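Local coordinates for cerato-platanin-like protein (Moniliophthora perniciosa, PDB 3SUL) that is a secreted fungal cerato-platanin with a double-psi beta-barrel fold, whose precise function is unknown but probably differs in part from that of its relatives in the same fungus, at residues K34-S37 with S41-S44. Residues are numbered along the deposited sequence; the frame is centred on the assembly and turned at random.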
ATOM      1  N   LYS A  34       8.557  -3.532 -13.444  1.00 17.08           N
ATOM      2  CA  LYS A  34       7.452  -4.532 -13.538  1.00 18.09           C
ATOM      3  C   LYS A  34       6.390  -3.970 -14.415  1.00 20.13           C
ATOM      4  O   LYS A  34       5.381  -4.636 -14.617  1.00 23.25           O
ATOM      5  CB  LYS A  34       6.863  -4.803 -12.171  1.00 18.47           C
ATOM      6  CG  LYS A  34       7.867  -5.515 -11.304  1.00 14.55           C
ATOM      7  CD  LYS A  34       7.474  -5.532  -9.856  1.00 17.50           C
ATOM      8  CE  LYS A  34       8.407  -6.530  -9.177  1.00 18.58           C
ATOM      9  NZ  LYS A  34       8.443  -6.372  -7.662  1.00 20.24           N
ATOM     10  N   GLY A  35       6.637  -2.774 -14.954  1.00 18.71           N
ATOM     11  CA  GLY A  35       5.806  -2.242 -16.048  1.00 19.23           C
ATOM     12  C   GLY A  35       4.770  -1.228 -15.632  1.00 18.58           C
ATOM     13  O   GLY A  35       3.841  -0.887 -16.445  1.00 20.56           O
ATOM     14  N   TYR A  36       4.879  -0.745 -14.388  1.00 16.80           N
ATOM     15  CA  TYR A  36       3.998   0.256 -13.905  1.00 15.98           C
ATOM     16  C   TYR A  36       4.636   1.586 -13.850  1.00 16.28           C
ATOM     17  O   TYR A  36       5.509   1.827 -13.027  1.00 18.32           O
ATOM     18  CB  TYR A  36       3.515  -0.113 -12.505  1.00 16.64           C
ATOM     19  CG  TYR A  36       2.920  -1.507 -12.510  1.00 15.08           C
ATOM     20  CD1 TYR A  36       1.588  -1.718 -12.947  1.00 16.33           C
ATOM     21  CD2 TYR A  36       3.646  -2.616 -12.074  1.00 12.23           C
ATOM     22  CE1 TYR A  36       1.051  -2.983 -12.979  1.00 15.24           C
ATOM     23  CE2 TYR A  36       3.063  -3.924 -12.066  1.00 16.11           C
ATOM     24  CZ  TYR A  36       1.757  -4.086 -12.507  1.00 17.54           C
ATOM     25  OH  TYR A  36       1.157  -5.326 -12.494  1.00 18.28           O
ATOM     26  N   SER A  37       4.152   2.518 -14.642  1.00 16.05           N
ATOM     27  CA  SER A  37       4.758   3.795 -14.564  1.00 16.02           C
ATOM     28  C   SER A  37       4.298   4.659 -13.405  1.00 14.46           C
ATOM     29  O   SER A  37       5.119   5.377 -12.738  1.00 15.61           O
ATOM     30  CB  SER A  37       4.588   4.503 -15.916  1.00 17.51           C
ATOM     31  OG  SER A  37       4.987   5.837 -15.707  1.00 26.51           O
ATOM     32  N   SER A  41      -1.502   2.853 -12.583  1.00 12.89           N
ATOM     33  CA  SER A  41      -1.402   1.752 -13.441  1.00 14.25           C
ATOM     34  C   SER A  41      -1.420   0.424 -12.708  1.00 13.00           C
ATOM     35  O   SER A  41      -1.449  -0.593 -13.327  1.00 11.39           O
ATOM     36  CB  SER A  41      -0.182   1.844 -14.385  1.00 15.00           C
ATOM     37  OG  SER A  41       0.971   1.830 -13.535  1.00 15.34           O
ATOM     38  N   VAL A  42      -1.388   0.455 -11.394  1.00 13.51           N
ATOM     39  CA  VAL A  42      -1.435  -0.797 -10.620  1.00 11.94           C
ATOM     40  C   VAL A  42      -2.872  -1.034 -10.273  1.00 11.43           C
ATOM     41  O   VAL A  42      -3.492  -0.158  -9.678  1.00 12.33           O
ATOM     42  CB  VAL A  42      -0.607  -0.705  -9.337  1.00 12.79           C
ATOM     43  CG1 VAL A  42      -0.684  -1.999  -8.514  1.00 11.60           C
ATOM     44  CG2 VAL A  42       0.791  -0.298  -9.653  1.00 14.43           C
ATOM     45  N   PRO A  43      -3.341  -2.270 -10.470  1.00 12.12           N
ATOM     46  CA  PRO A  43      -4.750  -2.582 -10.266  1.00 12.77           C
ATOM     47  C   PRO A  43      -5.058  -2.947  -8.809  1.00 12.35           C
ATOM     48  O   PRO A  43      -5.682  -3.952  -8.484  1.00 13.24           O
ATOM     49  CB  PRO A  43      -4.983  -3.682 -11.283  1.00 12.17           C
ATOM     50  CG  PRO A  43      -3.676  -4.451 -11.286  1.00 14.03           C
ATOM     51  CD  PRO A  43      -2.672  -3.310 -11.235  1.00 12.30           C
ATOM     52  N   SER A  44      -4.518  -2.120  -7.922  1.00 13.17           N
ATOM     53  CA  SER A  44      -4.632  -2.348  -6.530  1.00 13.79           C
ATOM     54  C   SER A  44      -4.374  -1.035  -5.866  1.00 14.22           C
ATOM     55  O   SER A  44      -3.685  -0.172  -6.402  1.00 15.52           O
ATOM     56  CB  SER A  44      -3.551  -3.345  -6.088  1.00 14.52           C
ATOM     57  OG  SER A  44      -3.685  -3.645  -4.737  1.00 13.49           O
TER
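Tyr36 packs back against Ser41, Val42 and Pro43 in a surface loop-to-loop contact of the double-psi beta-barrel, within the long connection between strands 4-8 and 45-49. An aromatic ring suits this place because it is flat and long enough to meet three consecutive residues. Val42 CG2 makes an off-centre CH-pi contact, 4.1 Å from the centroid of the Tyr36 ring and 30° off its normal. With CG2 anti to its carbonyl carbon, the buried valine offers this methyl to the tyrosine while its side chain also touches Phe19 in the same connection and Val78 of strand 73-80, linking the loop to the barrel. Farther along the ring, Tyr36 CE1 meets Pro43 CD at 4.1 Å; Pro43, whose ring suits the required phi, centres an inverse gamma turn leading into strand 45-49. Cutting the tyrosine back to an alanine would probably leave the Val42 methyl without its aromatic partner and open a gap beside Pro43. Ser41, with its small side chain, fits where the backbone segments run close, and its OG hydrogen-bonds to Thr38 O in the short link between them. That OG lies in the tyrosine ring plane, at its edge, 3.4 Å from Tyr36 CB.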